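Local structure of alcohol dehydrogenase superfamily protein (3GAZ) at residues N45-K50 and L67-A72; G96-L101 and F267-L272; A128-L133 and K330-V335. The protein probably acts as an NADP-dependent oxidoreductase of the medium-chain dehydrogenase/reductase superfamily, its exact substrate not being established. One frame throughout, in Å; residues are numbered along the deposited sequence.

Interaction 1: N45-K50 and L67-A72; sequences NPLDAK and LGMDLA
Asp48, in the first turn of helix 46-52, comes level with Gly68, in the approach to strand 70-78, their CA atoms 6.1 Å apart. No clear direct hydrogen bond joins the two segments, and the polar link runs through water. Each carboxylate oxygen of Asp48 is linked to 67-72 through a water. One water sits 2.6 Å from Asp48 OD2 and takes the N-H of Met69, its oxygen 2.8 Å from Met69 N. A second gives a proton to Asp48 OD1 and accepts one from Gly68 N, its oxygen 2.9 Å from both Asp48 OD1 and Gly68 N. Within its own segment Asp48 OD2 also receives the N-H of Asn45, which comes down from above the carboxylate plane, 53° out of it. Tyr315 adds its hydroxyl to the same oxygen, so several partners fix the rotation of this buried group.

Met69, built as selenomethionine, crosses Leu47 at about a right angle, Met69 SE lying 4.0 Å from Leu47 CD2. Its terminal methyl is modelled too close to Asp48, so its exact place is doubtful. Leu67 CD1 packs 3.6 Å from the carbonyl O of Asp48. At the backbone angles of Gly68, a side chain would jam against the preceding carbonyl oxygen.

Gly68, Met69 and Asp70 probably match the Gly-His-Glu stretch of zinc-dependent relatives, where the natural methionine would stand in the place of the metal-binding histidine. The chemistry is therefore that of a buried carboxylate that takes up two peptide N-H groups through waters, just before strand 70-78, with Leu47 and the Met69 side chain packed beside it.

Interaction 2: G96-L101 and F267-L272; sequences GGVGGL and FTLHTL
Val98 and Leu101 close on Leu272 where a glycine-rich loop of the GroES-like domain meets the chain leaving the last strand, 262-265, of the Rossmann-type sheet. Both pieces are turns: a type I' beta turn runs from Val98 to Leu101, and a type I turn from Phe267 to His270 leads into helix 270-274.

The side chains meet by apolar packing alone, with no hydrogen bond across. Leu272 is the central piece, its side chain crossing those of Val98 and Leu101 at about a right angle. Its CD1 lies 3.9 Å from Val98 CG2, and its CB touches both Val98 CG2 and Leu101 CD1, each at 4.0 Å. Val98 splits its branches, since CG1 goes the other way and makes a looser contact with Leu269 CD2 at 4.4 Å. Val98 chi1 of -59° puts CG1 anti to the carbonyl carbon, leaving CG2 between the backbone N and the carbonyl carbon, where it meets Leu272. Behind Leu272, Leu94, Leu115 and Phe281 of helix 278-293 complete the apolar surroundings.

The clear backbone hydrogen bonds lie within 96-101. Leu101 N reaches back to Val98 O at 2.9 Å, and Gly97 N to Leu101 O at 3.2 Å, which closes the loop tightly on itself. Gln61 holds it from outside, accepting from Gly100 N and donating to Leu101 O. Positive phi angles at Gly97, Gly99 and Gly100 let the chain fold back so tightly. Closest to the helix backbone, Leu101 CD1 stops 4.0 Å from the carbonyl O of Leu272.

Interaction 3: A128-L133 and K330-V335; sequences ASVLPL and KIAITV
Val130 meets Lys330 and Ala332 in a buried packing contact, where the link between helices 125-129 and 132-145 rests against the C-terminal run into strand 332-334. That strand pairs antiparallel with 41-43, so the contact brings this helical link onto the mixed sheet at strand 332-334. The CA atoms of Val130 and Ala332 are 6.3 Å apart, and no hydrogen bond crosses.

Val130 does most of the touching. Its CB sits against Lys330 CB at 3.8 Å, and its CG1 packs at the same distance from Ala332 CB. CG1 also approaches the carbonyl O of Ile331, an oxygen that Thr44 takes up with its hydroxyl. One residue earlier, Ser129 OG is 3.5 Å from Ala332 CB, a packing contact, for that hydroxyl bonds to Arg126 O one turn back.

Lys330 does not run out straight. Its chi3 of 57° brings CE to 3.2 Å from Val130 O, beside CD at 3.4 Å from the same oxygen; chi4 of 58° then turns NZ toward Thr44 O, to which it bonds. An alanine here would remove everything past CB, and would probably open a gap beside the Val130 carbonyl and leave Thr44 O without its lysine donor.

A calcium ion is modelled about 3 Å from the Lys330 side chain, an unusual neighbour for an amine, so little should rest on it. What the chemistry implies is an amphipathic use of one lysine: its methylenes fill space against Val130, while its amino group is bonded to the carbonyl O of Thr44, just after strand 41-43.

From the N terminus, interaction 1 closes first: only 16 residues separate its segments, and it brings helix 46-52 to the start of strand 70-78. Interaction 2 opens later, at 96-101, and interaction 3 at 128-133, before 267-272 closes the one and 330-335 the other, so these two long loops cross. Interaction 1 lies in series with both. It also touches both: Met69 packs on Gly96 and Val98, and Asp70 OD1 probably accepts a hydrogen bond from Leu133 N. Together, the three tie the GroES-like domain to the chain leaving the Rossmann-type sheet, to helices 125-129 and 132-145, and to the C-terminal strand.

Interaction 1: N45-K50 and L67-A72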
ATOM      1  N   ASN A  45      -8.124  -3.344  16.281  1.00 13.79           N
ATOM      2  CA  ASN A  45      -8.927  -4.344  15.589  1.00 14.49           C
ATOM      3  C   ASN A  45      -8.093  -5.610  15.473  1.00 14.76           C
ATOM      4  O   ASN A  45      -6.872  -5.547  15.326  1.00 14.83           O
ATOM      5  CB  ASN A  45      -9.343  -3.861  14.191  1.00 14.83           C
ATOM      6  CG  ASN A  45     -10.387  -2.749  14.235  1.00 14.53           C
ATOM      7  OD1 ASN A  45     -10.080  -1.581  13.989  1.00 15.77           O
ATOM      8  ND2 ASN A  45     -11.625  -3.111  14.551  1.00 11.34           N
ATOM      9  N   PRO A  46      -8.740  -6.782  15.557  1.00 15.15           N
ATOM     10  CA  PRO A  46      -8.035  -8.060  15.457  1.00 15.57           C
ATOM     11  C   PRO A  46      -7.083  -8.138  14.261  1.00 16.18           C
ATOM     12  O   PRO A  46      -5.988  -8.689  14.374  1.00 17.19           O
ATOM     13  CB  PRO A  46      -9.173  -9.070  15.353  1.00 14.86           C
ATOM     14  CG  PRO A  46     -10.248  -8.438  16.184  1.00 15.23           C
ATOM     15  CD  PRO A  46     -10.187  -6.995  15.727  1.00 15.85           C
ATOM     16  N   LEU A  47      -7.493  -7.586  13.118  1.00 15.80           N
ATOM     17  CA  LEU A  47      -6.647  -7.630  11.924  1.00 14.34           C
ATOM     18  C   LEU A  47      -5.245  -7.068  12.170  1.00 13.46           C
ATOM     19  O   LEU A  47      -4.271  -7.569  11.613  1.00 14.80           O
ATOM     20  CB  LEU A  47      -7.299  -6.871  10.762  1.00 14.47           C
ATOM     21  CG  LEU A  47      -6.557  -6.968   9.423  1.00 17.49           C
ATOM     22  CD1 LEU A  47      -6.536  -8.422   8.963  1.00 15.73           C
ATOM     23  CD2 LEU A  47      -7.239  -6.086   8.377  1.00 16.15           C
ATOM     24  N   ASP A  48      -5.144  -6.032  13.002  1.00 12.77           N
ATOM     25  CA  ASP A  48      -3.848  -5.422  13.309  1.00 12.49           C
ATOM     26  C   ASP A  48      -2.854  -6.474  13.814  1.00 14.94           C
ATOM     27  O   ASP A  48      -1.672  -6.451  13.457  1.00 15.00           O
ATOM     28  CB  ASP A  48      -3.990  -4.328  14.381  1.00 11.69           C
ATOM     29  CG  ASP A  48      -4.971  -3.226  13.987  1.00 13.64           C
ATOM     30  OD1 ASP A  48      -5.155  -2.977  12.780  1.00 14.77           O
ATOM     31  OD2 ASP A  48      -5.549  -2.593  14.892  1.00 12.28           O
ATOM     32  N   ALA A  49      -3.341  -7.386  14.651  1.00 14.32           N
ATOM     33  CA  ALA A  49      -2.500  -8.440  15.208  1.00 14.88           C
ATOM     34  C   ALA A  49      -2.080  -9.419  14.124  1.00 15.97           C
ATOM     35  O   ALA A  49      -0.958  -9.916  14.130  1.00 16.00           O
ATOM     36  CB  ALA A  49      -3.240  -9.173  16.327  1.00 13.70           C
ATOM     37  N   LYS A  50      -2.984  -9.701  13.191  1.00 17.73           N
ATOM     38  CA  LYS A  50      -2.660 -10.612  12.105  1.00 18.13           C
ATOM     39  C   LYS A  50      -1.564  -9.968  11.262  1.00 17.67           C
ATOM     40  O   LYS A  50      -0.651 -10.647  10.784  1.00 17.36           O
ATOM     41  CB  LYS A  50      -3.892 -10.890  11.244  1.00 21.27           C
ATOM     42  CG  LYS A  50      -3.612 -11.860  10.109  1.00 28.31           C
ATOM     43  CD  LYS A  50      -4.803 -12.009   9.168  1.00 32.51           C
ATOM     44  CE  LYS A  50      -5.630 -13.241   9.477  1.00 34.82           C
ATOM     45  NZ  LYS A  50      -6.638 -13.480   8.400  1.00 36.27           N
ATOM     46  N   LEU A  67       1.031   0.431  12.713  1.00  9.93           N
ATOM     47  CA  LEU A  67      -0.268  -0.221  12.568  1.00 11.37           C
ATOM     48  C   LEU A  67      -1.410   0.561  13.222  1.00 12.07           C
ATOM     49  O   LEU A  67      -1.198   1.637  13.776  1.00 13.95           O
ATOM     50  CB  LEU A  67      -0.190  -1.646  13.128  1.00  9.65           C
ATOM     51  CG  LEU A  67       1.016  -2.445  12.615  1.00 11.30           C
ATOM     52  CD1 LEU A  67       0.903  -3.905  13.063  1.00 10.60           C
ATOM     53  CD2 LEU A  67       1.083  -2.356  11.095  1.00 11.79           C
ATOM     54  N   GLY A  68      -2.624   0.015  13.146  1.00 13.04           N
ATOM     55  CA  GLY A  68      -3.786   0.687  13.709  1.00 11.79           C
ATOM     56  C   GLY A  68      -4.574   1.279  12.557  1.00 11.43           C
ATOM     57  O   GLY A  68      -4.011   2.010  11.748  1.00 11.59           O
HETATM   58  N   MSE A  69      -5.869   0.986  12.485  1.00 10.72           N
HETATM   59  CA  MSE A  69      -6.693   1.465  11.380  1.00 11.72           C
HETATM   60  C   MSE A  69      -7.682   2.586  11.711  1.00 10.35           C
HETATM   61  O   MSE A  69      -7.976   3.430  10.858  1.00 10.54           O
HETATM   62  CB  MSE A  69      -7.459   0.275  10.776  1.00 10.86           C
HETATM   63  CG  MSE A  69      -6.579  -0.930  10.450  1.00 14.58           C
HETATM   64 SE   MSE A  69      -7.530  -2.406   9.936  1.00  9.73          SE
HETATM   65  CE  MSE A  69      -7.676  -3.217  11.378  1.00 15.10           C
ATOM     66  N   ASP A  70      -8.202   2.583  12.937  1.00 12.16           N
ATOM     67  CA  ASP A  70      -9.181   3.583  13.375  1.00 10.42           C
ATOM     68  C   ASP A  70      -8.575   4.704  14.219  1.00 12.34           C
ATOM     69  O   ASP A  70      -7.629   4.485  14.978  1.00  9.51           O
ATOM     70  CB  ASP A  70     -10.284   2.935  14.222  1.00 10.62           C
ATOM     71  CG  ASP A  70     -11.166   1.975  13.435  1.00 13.46           C
ATOM     72  OD1 ASP A  70     -11.539   2.302  12.288  1.00 10.64           O
ATOM     73  OD2 ASP A  70     -11.509   0.899  13.985  1.00 11.60           O
ATOM     74  N   LEU A  71      -9.139   5.903  14.098  1.00 10.74           N
ATOM     75  CA  LEU A  71      -8.668   7.018  14.899  1.00 12.33           C
ATOM     76  C   LEU A  71      -9.773   7.986  15.283  1.00 12.71           C
ATOM     77  O   LEU A  71     -10.882   7.950  14.741  1.00 11.12           O
ATOM     78  CB  LEU A  71      -7.551   7.787  14.181  1.00 12.17           C
ATOM     79  CG  LEU A  71      -7.810   8.530  12.864  1.00 12.52           C
ATOM     80  CD1 LEU A  71      -8.779   9.692  13.068  1.00 14.81           C
ATOM     81  CD2 LEU A  71      -6.476   9.056  12.339  1.00 12.10           C
ATOM     82  N   ALA A  72      -9.448   8.833  16.252  1.00 11.56           N
ATOM     83  CA  ALA A  72     -10.337   9.879  16.733  1.00 12.04           C
ATOM     84  C   ALA A  72      -9.370  10.940  17.235  1.00 13.76           C
ATOM     85  O   ALA A  72      -8.448  10.635  17.994  1.00 12.82           O
ATOM     86  CB  ALA A  72     -11.209   9.370  17.873  1.00 13.04           C
TER
HETATM   87  O   HOH W   1      -7.336  -0.828  14.080  1.00  9.97           O
HETATM   88  O   HOH W   2      -3.048  -2.014  11.119  1.00 15.38           O

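Interaction 2: G96-L101 and F267-L272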
ATOM      1  N   GLY A  96      -6.154   4.212   7.945  1.00 12.02           N
ATOM      2  CA  GLY A  96      -4.954   3.554   7.454  1.00 11.82           C
ATOM      3  C   GLY A  96      -4.673   2.224   8.116  1.00 12.76           C
ATOM      4  O   GLY A  96      -5.599   1.503   8.481  1.00 11.58           O
ATOM      5  N   GLY A  97      -3.394   1.898   8.267  1.00 10.98           N
ATOM      6  CA  GLY A  97      -3.033   0.640   8.895  1.00 12.95           C
ATOM      7  C   GLY A  97      -2.976  -0.506   7.902  1.00 11.32           C
ATOM      8  O   GLY A  97      -2.568  -1.617   8.247  1.00 13.20           O
ATOM      9  N   VAL A  98      -3.385  -0.232   6.668  1.00 11.96           N
ATOM     10  CA  VAL A  98      -3.378  -1.233   5.601  1.00 12.18           C
ATOM     11  C   VAL A  98      -2.923  -0.620   4.275  1.00 13.74           C
ATOM     12  O   VAL A  98      -2.889   0.601   4.121  1.00 15.48           O
ATOM     13  CB  VAL A  98      -4.778  -1.834   5.381  1.00 13.30           C
ATOM     14  CG1 VAL A  98      -5.278  -2.490   6.659  1.00 11.36           C
ATOM     15  CG2 VAL A  98      -5.742  -0.739   4.918  1.00 13.47           C
ATOM     16  N   GLY A  99      -2.573  -1.479   3.320  1.00 13.95           N
ATOM     17  CA  GLY A  99      -2.151  -1.022   2.007  1.00 13.38           C
ATOM     18  C   GLY A  99      -1.006  -0.027   1.977  1.00 14.76           C
ATOM     19  O   GLY A  99      -0.901   0.769   1.041  1.00 12.37           O
ATOM     20  N   GLY A 100      -0.144  -0.069   2.990  1.00 12.34           N
ATOM     21  CA  GLY A 100       0.982   0.848   3.033  1.00 13.22           C
ATOM     22  C   GLY A 100       0.672   2.193   3.675  1.00 14.33           C
ATOM     23  O   GLY A 100       1.561   3.034   3.829  1.00 14.40           O
ATOM     24  N   LEU A 101      -0.586   2.406   4.046  1.00 13.12           N
ATOM     25  CA  LEU A 101      -0.991   3.657   4.681  1.00 12.51           C
ATOM     26  C   LEU A 101      -0.512   3.671   6.130  1.00 14.06           C
ATOM     27  O   LEU A 101      -0.594   2.650   6.823  1.00 14.71           O
ATOM     28  CB  LEU A 101      -2.518   3.796   4.647  1.00 12.17           C
ATOM     29  CG  LEU A 101      -3.166   4.023   3.275  1.00 12.40           C
ATOM     30  CD1 LEU A 101      -4.657   3.772   3.366  1.00 13.01           C
ATOM     31  CD2 LEU A 101      -2.887   5.448   2.800  1.00 11.21           C
ATOM     32  N   PHE A 267     -16.131  -6.624   2.167  1.00 18.11           N
ATOM     33  CA  PHE A 267     -14.688  -6.434   2.291  1.00 18.08           C
ATOM     34  C   PHE A 267     -14.421  -4.933   2.270  1.00 18.48           C
ATOM     35  O   PHE A 267     -14.177  -4.339   1.222  1.00 18.06           O
ATOM     36  CB  PHE A 267     -13.960  -7.131   1.134  1.00 18.93           C
ATOM     37  CG  PHE A 267     -12.463  -7.076   1.240  1.00 19.83           C
ATOM     38  CD1 PHE A 267     -11.822  -7.465   2.414  1.00 20.38           C
ATOM     39  CD2 PHE A 267     -11.691  -6.633   0.169  1.00 18.92           C
ATOM     40  CE1 PHE A 267     -10.425  -7.410   2.521  1.00 20.96           C
ATOM     41  CE2 PHE A 267     -10.299  -6.576   0.267  1.00 18.51           C
ATOM     42  CZ  PHE A 267      -9.668  -6.965   1.448  1.00 16.27           C
ATOM     43  N   THR A 268     -14.475  -4.326   3.446  1.00 18.92           N
ATOM     44  CA  THR A 268     -14.293  -2.885   3.597  1.00 20.38           C
ATOM     45  C   THR A 268     -12.932  -2.341   3.178  1.00 18.89           C
ATOM     46  O   THR A 268     -12.824  -1.199   2.728  1.00 18.86           O
ATOM     47  CB  THR A 268     -14.563  -2.484   5.068  1.00 22.57           C
ATOM     48  OG1 THR A 268     -15.875  -2.930   5.437  1.00 27.42           O
ATOM     49  CG2 THR A 268     -14.485  -0.980   5.262  1.00 23.10           C
ATOM     50  N   LEU A 269     -11.893  -3.153   3.307  1.00 19.13           N
ATOM     51  CA  LEU A 269     -10.544  -2.698   2.979  1.00 19.63           C
ATOM     52  C   LEU A 269     -10.289  -2.272   1.541  1.00 18.48           C
ATOM     53  O   LEU A 269      -9.392  -1.453   1.301  1.00 15.19           O
ATOM     54  CB  LEU A 269      -9.518  -3.773   3.343  1.00 20.81           C
ATOM     55  CG  LEU A 269      -9.542  -4.357   4.759  1.00 24.17           C
ATOM     56  CD1 LEU A 269      -8.342  -5.269   4.953  1.00 23.99           C
ATOM     57  CD2 LEU A 269      -9.531  -3.231   5.755  1.00 21.56           C
ATOM     58  N   HIS A 270     -11.045  -2.822   0.589  1.00 17.34           N
ATOM     59  CA  HIS A 270     -10.827  -2.482  -0.817  1.00 15.61           C
ATOM     60  C   HIS A 270     -10.734  -0.985  -1.051  1.00 15.67           C
ATOM     61  O   HIS A 270      -9.881  -0.518  -1.806  1.00 15.33           O
ATOM     62  CB  HIS A 270     -11.914  -3.085  -1.728  1.00 17.04           C
ATOM     63  CG  HIS A 270     -11.688  -2.822  -3.192  1.00 18.98           C
ATOM     64  ND1 HIS A 270     -12.316  -1.802  -3.869  1.00 22.67           N
ATOM     65  CD2 HIS A 270     -10.836  -3.394  -4.077  1.00 19.95           C
ATOM     66  CE1 HIS A 270     -11.859  -1.749  -5.111  1.00 22.07           C
ATOM     67  NE2 HIS A 270     -10.960  -2.703  -5.260  1.00 21.88           N
ATOM     68  N   THR A 271     -11.600  -0.233  -0.395  1.00 15.58           N
ATOM     69  CA  THR A 271     -11.598   1.215  -0.555  1.00 17.14           C
ATOM     70  C   THR A 271     -10.244   1.836  -0.266  1.00 16.81           C
ATOM     71  O   THR A 271      -9.783   2.711  -0.996  1.00 15.40           O
ATOM     72  CB  THR A 271     -12.625   1.855   0.364  1.00 17.28           C
ATOM     73  OG1 THR A 271     -13.927   1.486  -0.089  1.00 16.42           O
ATOM     74  CG2 THR A 271     -12.474   3.375   0.380  1.00 18.18           C
ATOM     75  N   LEU A 272      -9.617   1.389   0.815  1.00 15.53           N
ATOM     76  CA  LEU A 272      -8.308   1.911   1.195  1.00 16.25           C
ATOM     77  C   LEU A 272      -7.160   1.309   0.402  1.00 16.75           C
ATOM     78  O   LEU A 272      -6.148   1.959   0.187  1.00 17.20           O
ATOM     79  CB  LEU A 272      -8.052   1.678   2.686  1.00 17.26           C
ATOM     80  CG  LEU A 272      -8.956   2.376   3.720  1.00 18.51           C
ATOM     81  CD1 LEU A 272      -8.529   2.036   5.129  1.00 17.53           C
ATOM     82  CD2 LEU A 272      -8.852   3.862   3.534  1.00 20.02           C
TER

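Interaction 3: A128-L133 and K330-V335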
ATOM      1  N   ALA A 128     -15.320   7.069  20.227  1.00 13.37           N
ATOM      2  CA  ALA A 128     -15.390   7.325  18.797  1.00 12.32           C
ATOM      3  C   ALA A 128     -14.332   6.554  18.011  1.00 13.75           C
ATOM      4  O   ALA A 128     -14.583   6.124  16.888  1.00 12.19           O
ATOM      5  CB  ALA A 128     -15.249   8.817  18.533  1.00 10.76           C
ATOM      6  N   SER A 129     -13.155   6.372  18.609  1.00 12.30           N
ATOM      7  CA  SER A 129     -12.059   5.673  17.937  1.00 13.84           C
ATOM      8  C   SER A 129     -12.313   4.197  17.597  1.00 12.72           C
ATOM      9  O   SER A 129     -11.705   3.667  16.669  1.00 14.14           O
ATOM     10  CB  SER A 129     -10.779   5.778  18.770  1.00 12.69           C
ATOM     11  OG  SER A 129     -10.836   4.939  19.913  1.00 13.78           O
ATOM     12  N   VAL A 130     -13.201   3.533  18.329  1.00 13.41           N
ATOM     13  CA  VAL A 130     -13.469   2.115  18.068  1.00 12.26           C
ATOM     14  C   VAL A 130     -14.671   1.876  17.163  1.00 13.85           C
ATOM     15  O   VAL A 130     -15.057   0.734  16.927  1.00 13.05           O
ATOM     16  CB  VAL A 130     -13.709   1.334  19.378  1.00 11.48           C
ATOM     17  CG1 VAL A 130     -12.475   1.389  20.247  1.00 11.50           C
ATOM     18  CG2 VAL A 130     -14.922   1.913  20.122  1.00 12.81           C
ATOM     19  N   LEU A 131     -15.242   2.951  16.633  1.00 13.70           N
ATOM     20  CA  LEU A 131     -16.431   2.849  15.791  1.00 14.46           C
ATOM     21  C   LEU A 131     -16.259   2.702  14.264  1.00 13.48           C
ATOM     22  O   LEU A 131     -16.905   1.861  13.644  1.00 13.20           O
ATOM     23  CB  LEU A 131     -17.323   4.064  16.082  1.00 15.73           C
ATOM     24  CG  LEU A 131     -18.848   3.982  15.989  1.00 19.87           C
ATOM     25  CD1 LEU A 131     -19.379   2.788  16.774  1.00 16.90           C
ATOM     26  CD2 LEU A 131     -19.431   5.285  16.549  1.00 20.96           C
ATOM     27  N   PRO A 132     -15.377   3.505  13.645  1.00 13.48           N
ATOM     28  CA  PRO A 132     -15.155   3.459  12.189  1.00 12.31           C
ATOM     29  C   PRO A 132     -15.211   2.122  11.433  1.00 11.74           C
ATOM     30  O   PRO A 132     -16.187   1.850  10.739  1.00 10.57           O
ATOM     31  CB  PRO A 132     -13.816   4.170  12.026  1.00 13.31           C
ATOM     32  CG  PRO A 132     -13.888   5.225  13.096  1.00 14.42           C
ATOM     33  CD  PRO A 132     -14.412   4.417  14.287  1.00 12.13           C
ATOM     34  N   LEU A 133     -14.183   1.291  11.557  1.00 12.12           N
ATOM     35  CA  LEU A 133     -14.163   0.018  10.827  1.00 12.24           C
ATOM     36  C   LEU A 133     -15.384  -0.867  11.014  1.00 12.20           C
ATOM     37  O   LEU A 133     -16.019  -1.263  10.031  1.00 12.29           O
ATOM     38  CB  LEU A 133     -12.914  -0.802  11.171  1.00 12.88           C
ATOM     39  CG  LEU A 133     -12.880  -2.199  10.523  1.00 13.83           C
ATOM     40  CD1 LEU A 133     -12.948  -2.075   8.997  1.00 12.24           C
ATOM     41  CD2 LEU A 133     -11.611  -2.930  10.941  1.00 16.02           C
ATOM     42  N   LYS A 330     -14.773  -3.143  22.439  1.00 13.58           N
ATOM     43  CA  LYS A 330     -13.492  -2.974  21.768  1.00 12.33           C
ATOM     44  C   LYS A 330     -12.453  -2.245  22.621  1.00 13.33           C
ATOM     45  O   LYS A 330     -12.785  -1.610  23.621  1.00 11.56           O
ATOM     46  CB  LYS A 330     -13.711  -2.270  20.419  1.00 11.78           C
ATOM     47  CG  LYS A 330     -14.541  -3.114  19.437  1.00 13.06           C
ATOM     48  CD  LYS A 330     -14.799  -2.408  18.104  1.00 15.19           C
ATOM     49  CE  LYS A 330     -13.497  -1.992  17.420  1.00 14.64           C
ATOM     50  NZ  LYS A 330     -12.595  -3.148  17.167  1.00 13.95           N
ATOM     51  N   ILE A 331     -11.190  -2.362  22.217  1.00 12.30           N
ATOM     52  CA  ILE A 331     -10.077  -1.747  22.926  1.00 13.42           C
ATOM     53  C   ILE A 331      -9.590  -0.493  22.213  1.00 15.48           C
ATOM     54  O   ILE A 331      -9.356  -0.508  21.002  1.00 15.71           O
ATOM     55  CB  ILE A 331      -8.873  -2.719  23.029  1.00 13.99           C
ATOM     56  CG1 ILE A 331      -9.277  -3.986  23.786  1.00 15.68           C
ATOM     57  CG2 ILE A 331      -7.697  -2.022  23.705  1.00 12.99           C
ATOM     58  CD1 ILE A 331      -9.580  -3.768  25.261  1.00 17.81           C
ATOM     59  N   ALA A 332      -9.431   0.586  22.974  1.00 14.14           N
ATOM     60  CA  ALA A 332      -8.956   1.847  22.431  1.00 14.21           C
ATOM     61  C   ALA A 332      -7.657   2.245  23.124  1.00 15.07           C
ATOM     62  O   ALA A 332      -7.494   2.063  24.334  1.00 13.98           O
ATOM     63  CB  ALA A 332      -9.999   2.935  22.629  1.00 12.55           C
ATOM     64  N   ILE A 333      -6.730   2.774  22.339  1.00 14.22           N
ATOM     65  CA  ILE A 333      -5.451   3.221  22.860  1.00 14.90           C
ATOM     66  C   ILE A 333      -5.527   4.730  22.991  1.00 14.91           C
ATOM     67  O   ILE A 333      -5.932   5.409  22.053  1.00 12.44           O
ATOM     68  CB  ILE A 333      -4.305   2.890  21.881  1.00 16.86           C
ATOM     69  CG1 ILE A 333      -4.177   1.375  21.717  1.00 15.76           C
ATOM     70  CG2 ILE A 333      -2.998   3.515  22.378  1.00 13.88           C
ATOM     71  CD1 ILE A 333      -3.372   0.972  20.499  1.00 18.08           C
ATOM     72  N   THR A 334      -5.147   5.255  24.153  1.00 15.30           N
ATOM     73  CA  THR A 334      -5.160   6.696  24.346  1.00 16.59           C
ATOM     74  C   THR A 334      -3.798   7.235  23.942  1.00 17.37           C
ATOM     75  O   THR A 334      -2.803   7.010  24.632  1.00 18.04           O
ATOM     76  CB  THR A 334      -5.428   7.083  25.811  1.00 16.45           C
ATOM     77  OG1 THR A 334      -6.708   6.581  26.211  1.00 17.53           O
ATOM     78  CG2 THR A 334      -5.407   8.600  25.962  1.00 17.82           C
ATOM     79  N   VAL A 335      -3.759   7.940  22.817  1.00 18.55           N
ATOM     80  CA  VAL A 335      -2.519   8.516  22.308  1.00 19.65           C
ATOM     81  C   VAL A 335      -2.236   9.850  22.989  1.00 22.24           C
ATOM     82  O   VAL A 335      -1.127  10.095  23.452  1.00 23.40           O
ATOM     83  CB  VAL A 335      -2.598   8.738  20.778  1.00 16.91           C
ATOM     84  CG1 VAL A 335      -1.380   9.511  20.295  1.00 14.78           C
ATOM     85  CG2 VAL A 335      -2.686   7.389  20.065  1.00 16.53           C
TER